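Local coordinates for protein putative succinylglutamate desuccinylase / aspartoacylase (Shewanella amazonensis, PDB 3FMC) that is a putative zinc-dependent hydrolase of the succinylglutamate desuccinylase/aspartoacylase family, probably acting on ester bonds, at residues N50-Q55 against L169-G174; L239-G244 against E259-Y264. All blocks are in the same frame, centred on the assembly; numbering follows the deposited sequence.

Contact 1. Residues N50-Q55 against L169-G174; sequences NAVIYQ and LDLHTG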
loop_
_atom_site.group_PDB
_atom_site.type_symbol
_atom_site.label_atom_id
_atom_site.label_comp_id
_atom_site.label_asym_id
_atom_site.label_seq_id
_atom_site.Cartn_x
_atom_site.Cartn_y
_atom_site.Cartn_z
ATOM N N ASN C 50 -9.051 -10.735 -19.955
ATOM C CA ASN C 50 -8.023 -10.951 -20.981
ATOM C C ASN C 50 -8.170 -12.359 -21.586
ATOM O O ASN C 50 -8.014 -12.555 -22.822
ATOM C CB ASN C 50 -6.614 -10.786 -20.395
ATOM C CG ASN C 50 -6.382 -9.369 -19.872
ATOM O OD1 ASN C 50 -6.621 -8.424 -20.590
ATOM N ND2 ASN C 50 -6.016 -9.233 -18.603
ATOM N N ALA C 51 -8.439 -13.328 -20.718
ATOM C CA ALA C 51 -8.618 -14.729 -21.142
ATOM C C ALA C 51 -9.873 -14.816 -21.995
ATOM O O ALA C 51 -9.917 -15.598 -22.985
ATOM C CB ALA C 51 -8.727 -15.693 -19.887
ATOM N N VAL C 52 -10.882 -14.024 -21.640
ATOM C CA VAL C 52 -12.133 -13.994 -22.446
ATOM C C VAL C 52 -11.878 -13.400 -23.847
ATOM O O VAL C 52 -12.346 -13.928 -24.884
ATOM C CB VAL C 52 -13.315 -13.327 -21.692
ATOM C CG1 VAL C 52 -14.539 -13.213 -22.611
ATOM C CG2 VAL C 52 -13.669 -14.100 -20.396
ATOM N N ILE C 53 -11.127 -12.297 -23.900
ATOM C CA ILE C 53 -10.774 -11.669 -25.167
ATOM C C ILE C 53 -9.929 -12.639 -26.003
ATOM O O ILE C 53 -10.162 -12.823 -27.225
ATOM C CB ILE C 53 -10.096 -10.288 -24.957
ATOM C CG1 ILE C 53 -11.155 -9.255 -24.502
ATOM C CG2 ILE C 53 -9.379 -9.801 -26.207
ATOM C CD1 ILE C 53 -10.617 -7.808 -24.270
ATOM N N TYR C 54 -8.992 -13.302 -25.351
ATOM C CA TYR C 54 -8.153 -14.278 -26.024
ATOM C C TYR C 54 -9.032 -15.358 -26.706
ATOM O O TYR C 54 -8.905 -15.625 -27.893
ATOM C CB TYR C 54 -7.231 -14.938 -25.007
ATOM C CG TYR C 54 -6.442 -16.093 -25.571
ATOM C CD1 TYR C 54 -5.342 -15.858 -26.410
ATOM C CD2 TYR C 54 -6.787 -17.408 -25.283
ATOM C CE1 TYR C 54 -4.632 -16.887 -26.942
ATOM C CE2 TYR C 54 -6.074 -18.444 -25.820
ATOM C CZ TYR C 54 -4.999 -18.179 -26.656
ATOM O OH TYR C 54 -4.263 -19.211 -27.164
ATOM N N GLN C 55 -9.886 -16.001 -25.927
ATOM C CA GLN C 55 -10.722 -17.076 -26.462
ATOM C C GLN C 55 -11.661 -16.558 -27.540
ATOM O O GLN C 55 -11.880 -17.261 -28.539
ATOM C CB GLN C 55 -11.513 -17.778 -25.364
ATOM C CG GLN C 55 -10.673 -18.537 -24.320
ATOM C CD GLN C 55 -10.069 -19.796 -24.833
ATOM O OE1 GLN C 55 -9.770 -19.896 -26.004
ATOM N NE2 GLN C 55 -9.813 -20.727 -23.959
ATOM N N LEU C 169 -18.920 -3.645 -24.983
ATOM C CA LEU C 169 -18.887 -4.689 -23.944
ATOM C C LEU C 169 -17.663 -4.454 -23.049
ATOM O O LEU C 169 -16.534 -4.530 -23.511
ATOM C CB LEU C 169 -18.811 -6.101 -24.544
ATOM C CG LEU C 169 -19.868 -6.488 -25.577
ATOM C CD1 LEU C 169 -19.551 -7.927 -26.098
ATOM C CD2 LEU C 169 -21.260 -6.323 -24.998
ATOM N N ASP C 170 -17.910 -4.154 -21.781
ATOM C CA ASP C 170 -16.834 -3.882 -20.783
ATOM C C ASP C 170 -16.720 -5.140 -19.927
ATOM O O ASP C 170 -17.657 -5.517 -19.241
ATOM C CB ASP C 170 -17.204 -2.649 -19.957
ATOM C CG ASP C 170 -16.009 -2.059 -19.177
ATOM O OD1 ASP C 170 -14.879 -2.532 -19.384
ATOM O OD2 ASP C 170 -16.229 -1.137 -18.343
ATOM N N LEU C 171 -15.580 -5.792 -20.008
ATOM C CA LEU C 171 -15.359 -7.030 -19.290
ATOM C C LEU C 171 -14.658 -6.793 -17.948
ATOM O O LEU C 171 -13.481 -6.333 -17.887
ATOM C CB LEU C 171 -14.561 -8.022 -20.118
ATOM C CG LEU C 171 -15.056 -8.267 -21.552
ATOM C CD1 LEU C 171 -14.163 -9.317 -22.183
ATOM C CD2 LEU C 171 -16.515 -8.689 -21.585
ATOM N N HIS C 172 -15.378 -7.188 -16.899
ATOM C CA HIS C 172 -14.943 -7.078 -15.519
ATOM C C HIS C 172 -15.026 -8.437 -14.809
ATOM O O HIS C 172 -15.417 -9.446 -15.384
ATOM C CB HIS C 172 -15.827 -6.047 -14.792
ATOM C CG HIS C 172 -15.587 -4.608 -15.199
ATOM N ND1 HIS C 172 -14.924 -3.696 -14.390
ATOM C CD2 HIS C 172 -15.929 -3.932 -16.322
ATOM C CE1 HIS C 172 -14.872 -2.524 -15.002
ATOM N NE2 HIS C 172 -15.471 -2.638 -16.177
ATOM N N THR C 173 -14.622 -8.425 -13.552
ATOM C CA THR C 173 -14.859 -9.522 -12.620
ATOM C C THR C 173 -15.246 -8.892 -11.281
ATOM O O THR C 173 -15.000 -7.710 -11.039
ATOM C CB THR C 173 -13.661 -10.466 -12.379
ATOM O OG1 THR C 173 -12.726 -9.907 -11.441
ATOM C CG2 THR C 173 -12.926 -10.880 -13.679
ATOM N N GLY C 174 -15.849 -9.715 -10.425
ATOM C CA GLY C 174 -16.089 -9.361 -9.041
ATOM C C GLY C 174 -14.896 -9.851 -8.230
ATOM O O GLY C 174 -13.879 -10.240 -8.793
#
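Helix 48-60 lies over strand 167-174 with its backbone closest where Val52 faces Leu171, CA to CA 8.3 Å, a spacing bridged by side chains alone. This is helix-on-sheet packing in the alpha/beta catalytic domain of a family related to the zinc exopeptidases. Leu171 does most of the work from the strand: with CG beside its own backbone N (chi1 -50°), the branch reaches up to the helix and sets one methyl, CD1, against both Val52 and Ile53. Val52 points at the strand and meets that methyl with CG1, Val52 CG1 to Leu171 CD1 being 3.9 Å. Ile53 starts off less directly, but its CG1, the methylene rather than a methyl, swings in to 3.8 Å from Leu171 CD1. Both pairs meet at a slant, and the one methyl serves two successive residues of the helix. Neighbours on strand 36-40 add to the packing: Ile38 touches Leu171, and Ala40 touches Ile53.

On the strand, the residues flanking Leu171 are polar and turn to the other face. His172 ND1 has a weak hydrogen bond to Glu46 there; His43, Glu46 and His172 may form a metal site, empty in this model and consistent with the zinc of the family. Asp170 OD1 is held by Gln39, while His172 NE2 donates to Asp170 OD2 at 2.7 Å, the acceptor in the ring plane but the donor well above the carboxylate plane.

Contact 2. Residues L239-G244 against E259-Y264; sequences LTLELG and EGILAY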
loop_
_atom_site.group_PDB
_atom_site.type_symbol
_atom_site.label_atom_id
_atom_site.label_comp_id
_atom_site.label_asym_id
_atom_site.label_seq_id
_atom_site.Cartn_x
_atom_site.Cartn_y
_atom_site.Cartn_z
ATOM N N LEU C 239 -23.022 -2.925 -22.298
ATOM C CA LEU C 239 -23.230 -3.944 -21.259
ATOM C C LEU C 239 -21.917 -4.186 -20.524
ATOM O O LEU C 239 -20.838 -4.106 -21.128
ATOM C CB LEU C 239 -23.649 -5.234 -21.963
ATOM C CG LEU C 239 -24.918 -5.029 -22.815
ATOM C CD1 LEU C 239 -24.777 -5.730 -24.106
ATOM C CD2 LEU C 239 -26.126 -5.468 -22.030
ATOM N N THR C 240 -22.008 -4.531 -19.231
ATOM C CA THR C 240 -20.821 -4.822 -18.433
ATOM C C THR C 240 -20.950 -6.237 -17.931
ATOM O O THR C 240 -21.890 -6.560 -17.240
ATOM C CB THR C 240 -20.677 -3.795 -17.276
ATOM O OG1 THR C 240 -20.668 -2.468 -17.828
ATOM C CG2 THR C 240 -19.435 -4.036 -16.446
ATOM N N LEU C 241 -20.001 -7.068 -18.306
ATOM C CA LEU C 241 -19.980 -8.450 -17.927
ATOM C C LEU C 241 -18.998 -8.639 -16.779
ATOM O O LEU C 241 -17.849 -8.273 -16.902
ATOM C CB LEU C 241 -19.587 -9.310 -19.140
ATOM C CG LEU C 241 -20.582 -9.442 -20.352
ATOM C CD1 LEU C 241 -20.923 -8.202 -21.087
ATOM C CD2 LEU C 241 -20.031 -10.585 -21.291
ATOM N N GLU C 242 -19.487 -9.185 -15.653
ATOM C CA GLU C 242 -18.699 -9.423 -14.432
ATOM C C GLU C 242 -18.503 -10.922 -14.399
ATOM O O GLU C 242 -19.353 -11.684 -13.895
ATOM C CB GLU C 242 -19.469 -8.931 -13.195
ATOM C CG GLU C 242 -19.938 -7.472 -13.204
ATOM C CD GLU C 242 -18.845 -6.464 -12.793
ATOM O OE1 GLU C 242 -17.975 -6.819 -11.988
ATOM O OE2 GLU C 242 -18.906 -5.323 -13.280
ATOM N N LEU C 243 -17.388 -11.354 -14.960
ATOM C CA LEU C 243 -17.102 -12.771 -15.211
ATOM C C LEU C 243 -16.372 -13.562 -14.141
ATOM O O LEU C 243 -15.277 -14.063 -14.340
ATOM C CB LEU C 243 -16.394 -12.861 -16.572
ATOM C CG LEU C 243 -17.279 -12.304 -17.734
ATOM C CD1 LEU C 243 -16.570 -12.338 -19.053
ATOM C CD2 LEU C 243 -18.649 -13.078 -17.849
ATOM N N GLY C 244 -17.021 -13.740 -13.008
ATOM C CA GLY C 244 -16.439 -14.552 -11.942
ATOM C C GLY C 244 -15.525 -13.755 -11.044
ATOM O O GLY C 244 -15.714 -12.549 -10.855
ATOM N N GLU C 259 -18.272 -17.920 -25.737
ATOM C CA GLU C 259 -19.359 -18.570 -26.506
ATOM C C GLU C 259 -20.679 -17.829 -26.313
ATOM O O GLU C 259 -21.474 -17.644 -27.250
ATOM C CB GLU C 259 -19.422 -20.057 -26.157
ATOM C CG GLU C 259 -18.265 -20.855 -26.759
ATOM C CD GLU C 259 -18.162 -22.287 -26.192
ATOM O OE1 GLU C 259 -18.885 -22.627 -25.225
ATOM O OE2 GLU C 259 -17.330 -23.068 -26.688
ATOM N N GLY C 260 -20.910 -17.323 -25.109
ATOM C CA GLY C 260 -22.080 -16.488 -24.857
ATOM C C GLY C 260 -22.044 -15.172 -25.606
ATOM O O GLY C 260 -23.030 -14.736 -26.156
ATOM N N ILE C 261 -20.893 -14.502 -25.591
ATOM C CA ILE C 261 -20.715 -13.262 -26.334
ATOM C C ILE C 261 -21.019 -13.534 -27.811
ATOM O O ILE C 261 -21.724 -12.763 -28.447
ATOM C CB ILE C 261 -19.295 -12.717 -26.165
ATOM C CG1 ILE C 261 -19.090 -12.261 -24.701
ATOM C CG2 ILE C 261 -19.042 -11.552 -27.142
ATOM C CD1 ILE C 261 -17.680 -11.810 -24.334
ATOM N N LEU C 262 -20.516 -14.631 -28.338
ATOM C CA LEU C 262 -20.817 -14.978 -29.753
ATOM C C LEU C 262 -22.311 -15.095 -30.018
ATOM O O LEU C 262 -22.778 -14.672 -31.087
ATOM C CB LEU C 262 -20.097 -16.243 -30.178
ATOM C CG LEU C 262 -18.619 -16.242 -30.540
ATOM C CD1 LEU C 262 -18.210 -17.723 -30.772
ATOM C CD2 LEU C 262 -18.387 -15.396 -31.771
ATOM N N ALA C 263 -23.067 -15.694 -29.095
ATOM C CA ALA C 263 -24.541 -15.767 -29.270
ATOM C C ALA C 263 -25.145 -14.350 -29.427
ATOM O O ALA C 263 -26.041 -14.121 -30.249
ATOM C CB ALA C 263 -25.203 -16.526 -28.111
ATOM N N TYR C 264 -24.686 -13.368 -28.615
ATOM C CA TYR C 264 -25.153 -12.011 -28.721
ATOM C C TYR C 264 -24.763 -11.418 -30.073
ATOM O O TYR C 264 -25.556 -10.769 -30.719
ATOM C CB TYR C 264 -24.622 -11.120 -27.568
ATOM C CG TYR C 264 -25.173 -9.728 -27.608
ATOM C CD1 TYR C 264 -26.491 -9.472 -27.294
ATOM C CD2 TYR C 264 -24.364 -8.639 -27.951
ATOM C CE1 TYR C 264 -27.014 -8.217 -27.357
ATOM C CE2 TYR C 264 -24.889 -7.364 -28.004
ATOM C CZ TYR C 264 -26.206 -7.147 -27.684
ATOM O OH TYR C 264 -26.767 -5.879 -27.724
#
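Leu239 and Leu241 on strand 237-243 meet Tyr264 and Ile261 on helix 251-267, a helix packed on one face of the central sheet of the alpha/beta catalytic domain, with Leu241 and Ile261 nearest in backbone at 9.7 Å between CA atoms. Leu239 comes first: the two side chains reach toward each other, Leu239 CD1 lying 4.1 Å from Tyr264 CZ, oblique to the ring. Tyr264 reaches across because its CG is anti to the backbone N (chi1 -176°), and its ring also stacks on Phe194. The hydroxyl has its polar partners elsewhere, in Glu187 and Arg268, so the leucine packs beside a phenol end already engaged in a polar cluster. Past Thr240, which turns to the far side of the strand, Leu241 points at the helix again and meets Ile261, one helical turn before the tyrosine. Ile261 crosses Leu241 at a slant and offers two atoms of its longer branch to one methyl: Leu241 CD2 is 3.9 Å from Ile261 CG1 and 4.0 Å from Ile261 CD1.

Both contacts are buried and apolar, and both pack a helix on the same sheet, whose strands 167-174 and 237-243 are parallel neighbours. Their centres are about 8 Å apart. Backbone bonds join them directly: His172 N lies 2.7 Å from Leu241 O and His172 O 2.8 Å from Leu243 N, both probable hydrogen bonds. The two helices also touch, Val52 packing on Ile261, so the apolar layers run together. They differ in what surrounds them. Contact 1 carries His172, one residue of the possible metal site, on the reverse of its strand, and a second subunit packs on its helix; contact 2 is touched by no other chain and at its Leu239 end borders the polar surroundings of the Tyr264 hydroxyl.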